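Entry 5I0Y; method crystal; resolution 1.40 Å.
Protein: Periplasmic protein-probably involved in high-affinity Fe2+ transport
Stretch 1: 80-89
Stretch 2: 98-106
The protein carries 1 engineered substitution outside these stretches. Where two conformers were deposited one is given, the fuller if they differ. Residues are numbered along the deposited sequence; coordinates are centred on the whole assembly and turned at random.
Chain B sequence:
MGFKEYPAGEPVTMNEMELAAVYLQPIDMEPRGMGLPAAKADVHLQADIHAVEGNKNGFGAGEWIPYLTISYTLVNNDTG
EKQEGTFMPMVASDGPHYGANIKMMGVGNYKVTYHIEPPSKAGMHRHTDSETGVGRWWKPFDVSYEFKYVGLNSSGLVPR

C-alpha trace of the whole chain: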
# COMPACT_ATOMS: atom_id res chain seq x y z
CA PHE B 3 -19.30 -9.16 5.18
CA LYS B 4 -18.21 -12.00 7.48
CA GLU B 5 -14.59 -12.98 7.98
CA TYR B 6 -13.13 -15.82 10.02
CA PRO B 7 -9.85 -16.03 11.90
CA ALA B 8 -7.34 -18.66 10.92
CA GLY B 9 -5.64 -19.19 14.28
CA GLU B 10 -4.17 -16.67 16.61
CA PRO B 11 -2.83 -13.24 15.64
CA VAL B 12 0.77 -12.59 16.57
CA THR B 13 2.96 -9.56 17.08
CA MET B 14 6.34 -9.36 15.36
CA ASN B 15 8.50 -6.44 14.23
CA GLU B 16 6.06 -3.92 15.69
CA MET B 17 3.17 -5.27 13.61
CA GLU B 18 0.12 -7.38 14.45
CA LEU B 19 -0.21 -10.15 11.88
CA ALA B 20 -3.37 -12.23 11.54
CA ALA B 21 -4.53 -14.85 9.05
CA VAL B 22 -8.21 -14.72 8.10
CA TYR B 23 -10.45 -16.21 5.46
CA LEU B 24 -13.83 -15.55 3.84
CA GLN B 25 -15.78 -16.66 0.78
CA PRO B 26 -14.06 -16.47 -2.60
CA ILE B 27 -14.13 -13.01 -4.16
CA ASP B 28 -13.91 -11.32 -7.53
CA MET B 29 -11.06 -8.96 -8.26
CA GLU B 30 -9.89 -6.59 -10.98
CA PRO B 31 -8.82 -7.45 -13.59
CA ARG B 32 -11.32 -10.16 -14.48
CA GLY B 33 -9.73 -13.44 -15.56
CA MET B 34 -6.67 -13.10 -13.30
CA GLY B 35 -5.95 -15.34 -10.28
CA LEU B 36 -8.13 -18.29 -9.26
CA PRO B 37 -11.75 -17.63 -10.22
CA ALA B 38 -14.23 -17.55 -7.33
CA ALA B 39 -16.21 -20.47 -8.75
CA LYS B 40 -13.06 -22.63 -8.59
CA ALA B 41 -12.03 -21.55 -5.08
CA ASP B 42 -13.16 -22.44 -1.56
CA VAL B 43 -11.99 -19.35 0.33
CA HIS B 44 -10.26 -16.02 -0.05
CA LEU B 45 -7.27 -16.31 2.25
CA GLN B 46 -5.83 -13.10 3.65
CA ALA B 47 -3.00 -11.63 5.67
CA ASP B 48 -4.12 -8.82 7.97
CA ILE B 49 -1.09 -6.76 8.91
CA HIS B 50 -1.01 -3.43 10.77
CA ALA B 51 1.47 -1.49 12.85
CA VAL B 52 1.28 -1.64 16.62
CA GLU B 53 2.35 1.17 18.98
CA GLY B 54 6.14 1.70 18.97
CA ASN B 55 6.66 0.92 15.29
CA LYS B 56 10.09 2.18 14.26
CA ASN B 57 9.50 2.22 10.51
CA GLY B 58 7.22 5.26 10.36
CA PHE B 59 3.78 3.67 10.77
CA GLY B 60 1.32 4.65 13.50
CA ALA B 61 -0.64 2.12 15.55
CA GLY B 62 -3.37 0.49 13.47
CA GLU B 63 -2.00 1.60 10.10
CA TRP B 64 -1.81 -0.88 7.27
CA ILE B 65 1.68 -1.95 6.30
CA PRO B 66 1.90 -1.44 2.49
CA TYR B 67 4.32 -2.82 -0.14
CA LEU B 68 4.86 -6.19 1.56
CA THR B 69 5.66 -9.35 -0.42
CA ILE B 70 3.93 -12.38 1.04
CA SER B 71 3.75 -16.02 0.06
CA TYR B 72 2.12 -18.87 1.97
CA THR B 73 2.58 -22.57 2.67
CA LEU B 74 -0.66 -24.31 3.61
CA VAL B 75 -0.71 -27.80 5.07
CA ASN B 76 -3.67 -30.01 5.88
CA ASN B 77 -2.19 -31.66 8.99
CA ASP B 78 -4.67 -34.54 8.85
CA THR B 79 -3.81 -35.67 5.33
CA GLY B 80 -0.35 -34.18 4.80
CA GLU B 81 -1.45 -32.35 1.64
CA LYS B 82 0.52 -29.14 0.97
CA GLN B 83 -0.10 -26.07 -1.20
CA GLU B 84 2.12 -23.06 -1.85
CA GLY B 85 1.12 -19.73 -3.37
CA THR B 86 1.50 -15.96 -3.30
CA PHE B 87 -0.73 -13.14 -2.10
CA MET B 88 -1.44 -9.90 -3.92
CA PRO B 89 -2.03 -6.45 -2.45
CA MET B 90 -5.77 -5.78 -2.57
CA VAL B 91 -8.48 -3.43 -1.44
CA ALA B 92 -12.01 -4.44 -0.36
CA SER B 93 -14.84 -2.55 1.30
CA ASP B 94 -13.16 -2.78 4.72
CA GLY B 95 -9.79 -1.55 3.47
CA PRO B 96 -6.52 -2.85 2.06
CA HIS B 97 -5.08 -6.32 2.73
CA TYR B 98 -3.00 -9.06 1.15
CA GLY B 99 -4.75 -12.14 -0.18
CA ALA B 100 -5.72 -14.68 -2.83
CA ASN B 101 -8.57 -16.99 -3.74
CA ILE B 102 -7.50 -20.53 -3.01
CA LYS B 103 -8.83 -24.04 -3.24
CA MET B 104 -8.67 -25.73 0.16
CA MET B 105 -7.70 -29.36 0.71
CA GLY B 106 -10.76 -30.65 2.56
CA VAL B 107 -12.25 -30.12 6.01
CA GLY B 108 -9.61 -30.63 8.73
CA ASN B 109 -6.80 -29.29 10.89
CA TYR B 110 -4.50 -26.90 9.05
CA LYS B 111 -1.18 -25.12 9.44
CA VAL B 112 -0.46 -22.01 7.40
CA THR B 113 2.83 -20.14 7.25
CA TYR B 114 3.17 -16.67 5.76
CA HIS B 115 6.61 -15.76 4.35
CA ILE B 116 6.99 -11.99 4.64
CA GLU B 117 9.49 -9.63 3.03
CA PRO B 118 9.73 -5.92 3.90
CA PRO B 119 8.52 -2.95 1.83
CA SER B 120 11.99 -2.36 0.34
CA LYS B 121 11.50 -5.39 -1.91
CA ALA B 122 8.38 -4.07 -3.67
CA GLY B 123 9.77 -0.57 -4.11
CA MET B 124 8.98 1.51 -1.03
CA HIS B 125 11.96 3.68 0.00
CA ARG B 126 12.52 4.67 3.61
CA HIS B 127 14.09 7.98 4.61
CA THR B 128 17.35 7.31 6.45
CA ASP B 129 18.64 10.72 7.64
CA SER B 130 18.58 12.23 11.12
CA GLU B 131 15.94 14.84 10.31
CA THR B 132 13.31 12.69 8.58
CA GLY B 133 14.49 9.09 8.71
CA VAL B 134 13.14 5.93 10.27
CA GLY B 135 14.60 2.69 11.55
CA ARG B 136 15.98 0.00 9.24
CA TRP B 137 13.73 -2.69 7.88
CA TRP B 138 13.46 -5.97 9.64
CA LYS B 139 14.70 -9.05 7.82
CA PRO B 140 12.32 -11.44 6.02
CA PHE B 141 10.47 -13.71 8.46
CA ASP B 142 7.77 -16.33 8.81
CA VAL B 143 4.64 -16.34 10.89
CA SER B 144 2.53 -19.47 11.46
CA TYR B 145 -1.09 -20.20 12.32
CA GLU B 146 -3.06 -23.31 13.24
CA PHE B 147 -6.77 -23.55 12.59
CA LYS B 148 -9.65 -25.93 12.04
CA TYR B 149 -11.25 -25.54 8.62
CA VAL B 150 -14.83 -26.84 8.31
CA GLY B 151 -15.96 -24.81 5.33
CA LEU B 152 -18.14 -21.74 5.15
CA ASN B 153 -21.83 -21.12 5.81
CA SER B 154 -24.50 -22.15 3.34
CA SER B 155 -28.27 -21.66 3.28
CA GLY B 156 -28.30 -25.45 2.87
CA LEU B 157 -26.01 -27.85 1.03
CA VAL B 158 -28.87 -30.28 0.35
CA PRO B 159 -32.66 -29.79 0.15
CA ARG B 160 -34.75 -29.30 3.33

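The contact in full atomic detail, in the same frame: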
# COMPACT_ATOMS: atom_id res chain seq x y z
N GLY B 80 -1.69 -34.47 5.28
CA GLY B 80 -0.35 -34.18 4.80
C GLY B 80 -0.30 -33.30 3.56
O GLY B 80 0.78 -32.85 3.18
N GLU B 81 -1.45 -33.06 2.92
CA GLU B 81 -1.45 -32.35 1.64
C GLU B 81 -0.96 -30.90 1.81
O GLU B 81 -1.35 -30.22 2.77
CB GLU B 81 -2.83 -32.38 0.98
CG GLU B 81 -2.75 -32.12 -0.52
CD GLU B 81 -4.11 -32.00 -1.19
OE1 GLU B 81 -5.11 -32.46 -0.62
OE2 GLU B 81 -4.17 -31.44 -2.30
N LYS B 82 -0.12 -30.46 0.89
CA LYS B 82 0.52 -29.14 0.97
C LYS B 82 0.24 -28.31 -0.28
O LYS B 82 0.15 -28.84 -1.39
CB LYS B 82 2.03 -29.33 1.13
CG LYS B 82 2.82 -28.02 1.25
CD LYS B 82 4.31 -28.27 1.39
CE LYS B 82 4.62 -28.96 2.71
NZ LYS B 82 6.00 -29.52 2.74
N GLN B 83 0.11 -27.00 -0.09
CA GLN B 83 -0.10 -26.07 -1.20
C GLN B 83 0.71 -24.82 -0.91
O GLN B 83 0.76 -24.36 0.23
CB GLN B 83 -1.59 -25.71 -1.29
CG GLN B 83 -1.99 -24.83 -2.46
CD GLN B 83 -3.42 -24.37 -2.34
OE1 GLN B 83 -4.34 -25.18 -2.19
NE2 GLN B 83 -3.63 -23.07 -2.37
N GLU B 84 1.36 -24.30 -1.94
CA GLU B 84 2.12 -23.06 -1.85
C GLU B 84 1.51 -22.06 -2.82
O GLU B 84 0.96 -22.44 -3.86
CB GLU B 84 3.59 -23.27 -2.20
CG GLU B 84 4.17 -24.64 -1.85
CD GLU B 84 5.19 -24.62 -0.73
OE1 GLU B 84 5.38 -23.58 -0.06
OE2 GLU B 84 5.81 -25.69 -0.50
N GLY B 85 1.60 -20.78 -2.48
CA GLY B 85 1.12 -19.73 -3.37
C GLY B 85 1.56 -18.37 -2.90
O GLY B 85 2.32 -18.24 -1.94
N THR B 86 1.13 -17.33 -3.61
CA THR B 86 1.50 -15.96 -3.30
C THR B 86 0.23 -15.15 -3.10
O THR B 86 -0.83 -15.45 -3.65
CB THR B 86 2.30 -15.33 -4.44
OG1 THR B 86 1.53 -15.44 -5.64
CG2 THR B 86 3.64 -16.06 -4.61
N PHE B 87 0.34 -14.12 -2.27
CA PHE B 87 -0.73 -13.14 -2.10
C PHE B 87 -0.45 -11.92 -2.96
O PHE B 87 0.69 -11.65 -3.33
CB PHE B 87 -0.86 -12.67 -0.64
CG PHE B 87 -1.35 -13.71 0.33
CD1 PHE B 87 -2.28 -14.69 -0.04
CD2 PHE B 87 -0.93 -13.67 1.64
CE1 PHE B 87 -2.73 -15.61 0.88
CE2 PHE B 87 -1.38 -14.59 2.57
CZ PHE B 87 -2.29 -15.56 2.19
N MET B 88 -1.52 -11.21 -3.27
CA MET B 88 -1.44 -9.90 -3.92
C MET B 88 -1.89 -8.82 -2.95
O MET B 88 -2.73 -9.07 -2.08
CB MET B 88 -2.46 -9.85 -5.07
CG MET B 88 -2.26 -10.86 -6.16
SD MET B 88 -3.83 -11.04 -7.03
CE MET B 88 -4.66 -12.25 -5.99
N PRO B 89 -1.41 -7.59 -3.14
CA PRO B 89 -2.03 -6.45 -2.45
C PRO B 89 -3.41 -6.18 -3.05
O PRO B 89 -3.58 -6.27 -4.26
CB PRO B 89 -1.07 -5.27 -2.74
CG PRO B 89 0.07 -5.85 -3.50
CD PRO B 89 -0.37 -7.15 -4.08
N TYR B 98 -3.65 -8.17 2.11
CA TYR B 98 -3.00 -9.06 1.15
C TYR B 98 -3.78 -10.36 1.07
O TYR B 98 -4.21 -10.86 2.10
CB TYR B 98 -1.54 -9.35 1.54
CG TYR B 98 -0.71 -8.09 1.70
CD1 TYR B 98 -0.05 -7.54 0.60
CD2 TYR B 98 -0.61 -7.47 2.93
CE1 TYR B 98 0.70 -6.38 0.74
CE2 TYR B 98 0.14 -6.30 3.08
CZ TYR B 98 0.79 -5.76 1.98
OH TYR B 98 1.52 -4.61 2.13
N GLY B 99 -3.97 -10.91 -0.12
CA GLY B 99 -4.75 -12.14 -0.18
C GLY B 99 -4.79 -12.80 -1.53
O GLY B 99 -4.13 -12.36 -2.46
N ALA B 100 -5.54 -13.90 -1.59
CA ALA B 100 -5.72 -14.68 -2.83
C ALA B 100 -6.87 -15.65 -2.64
O ALA B 100 -7.05 -16.21 -1.56
CB ALA B 100 -4.46 -15.46 -3.21
N ASN B 101 -7.66 -15.85 -3.70
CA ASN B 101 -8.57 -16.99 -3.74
C ASN B 101 -7.75 -18.27 -3.79
O ASN B 101 -6.77 -18.36 -4.55
CB ASN B 101 -9.44 -16.95 -4.99
CG ASN B 101 -10.59 -15.96 -4.90
OD1 ASN B 101 -10.90 -15.39 -3.84
ND2 ASN B 101 -11.28 -15.80 -6.03
N ILE B 102 -8.16 -19.24 -3.00
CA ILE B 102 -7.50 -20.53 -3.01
C ILE B 102 -8.50 -21.68 -2.91
O ILE B 102 -9.60 -21.54 -2.37
CB ILE B 102 -6.44 -20.66 -1.88
CG1 ILE B 102 -7.13 -20.63 -0.52
CG2 ILE B 102 -5.35 -19.59 -1.97
CD1 ILE B 102 -6.22 -21.11 0.60
N LYS B 103 -8.09 -22.82 -3.44
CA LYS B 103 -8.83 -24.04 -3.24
C LYS B 103 -8.23 -24.70 -2.01
O LYS B 103 -7.03 -24.88 -1.93
CB LYS B 103 -8.71 -24.95 -4.47
CG LYS B 103 -9.60 -26.18 -4.44
CD LYS B 103 -9.30 -27.11 -5.60
CE LYS B 103 -9.80 -28.51 -5.30
NZ LYS B 103 -9.02 -29.12 -4.18
N MET B 104 -9.09 -25.00 -1.04
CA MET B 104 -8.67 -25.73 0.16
C MET B 104 -8.47 -27.22 -0.14
O MET B 104 -8.70 -27.68 -1.25
CB MET B 104 -9.66 -25.48 1.29
CG MET B 104 -9.61 -24.04 1.83
SD MET B 104 -8.06 -23.58 2.65
CE MET B 104 -8.32 -24.34 4.25
N MET B 105 -8.04 -27.96 0.88
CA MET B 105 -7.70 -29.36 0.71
C MET B 105 -8.53 -30.22 1.67
O MET B 105 -8.01 -31.12 2.35
CB MET B 105 -6.18 -29.54 0.91
CG MET B 105 -5.38 -28.62 0.01
SD MET B 105 -3.59 -28.72 0.18
CE MET B 105 -3.27 -27.64 1.57
N GLY B 106 -9.82 -29.91 1.72
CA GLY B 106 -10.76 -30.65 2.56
C GLY B 106 -10.93 -30.09 3.95
O GLY B 106 -10.09 -29.32 4.42
O HOH W 1 -6.09 -33.17 1.86

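The two stretches run roughly antiparallel, but they pair as true β-structure only at one end; beyond it, side chains bridge the widening gap, and 622 Å² is buried in all. Tyr98 opens the contact. Its ring lies on the same face of the sheet as Pro89, whose CB sits 4.1 Å from Tyr98 CE1, and the flat, largely apolar ring suits the compact pyrrolidine, while its hydroxyl is hydrogen-bonded elsewhere in the structure. The backbone contributes too: Tyr98 CA approaches Met88 O at 3.2 Å in a CA-H...O contact.

Gly99 is the anchor. Its N donates to Met88 O and its O accepts from Met88 N, both at 3.0 Å, the second bond nearly straight at 175°. The Phe87 ring lies close against the Gly99 backbone, with Phe87 CD1 3.5 Å from Gly99 C; Tyr98 O lies over one face of that ring.

Ala100 points toward stretch 1, and its small methyl fits among larger groups: Ala100 CB is 3.9 Å from Phe87 CD1 and 4.3 Å from Met88 CE, the methionine's flexible chain bringing its end nearer than its CB direction alone suggests. Asn101 points away and is satisfied elsewhere. Buried Ile102 turns back toward stretch 1, supplying an apolar surface beside the extended Gln83 side chain.

At Lys103 the backbone comes within reach of that same side chain, whose amide is probably turned over in the model. Lys103's own amine instead makes a weak hydrogen bond from NZ to Met104 O, at 3.3 Å.

Met105 closes the contact with the largest covered area of any residue here. Its long, unbranched side chain spans the gap, placing Met105 CE 3.4 Å from Glu81 O and 3.8 Å from Gln83 CB. A water bridges the two stretches, donating to Glu81 OE1 (2.8 Å from the water O) and Met105 O (2.9 Å).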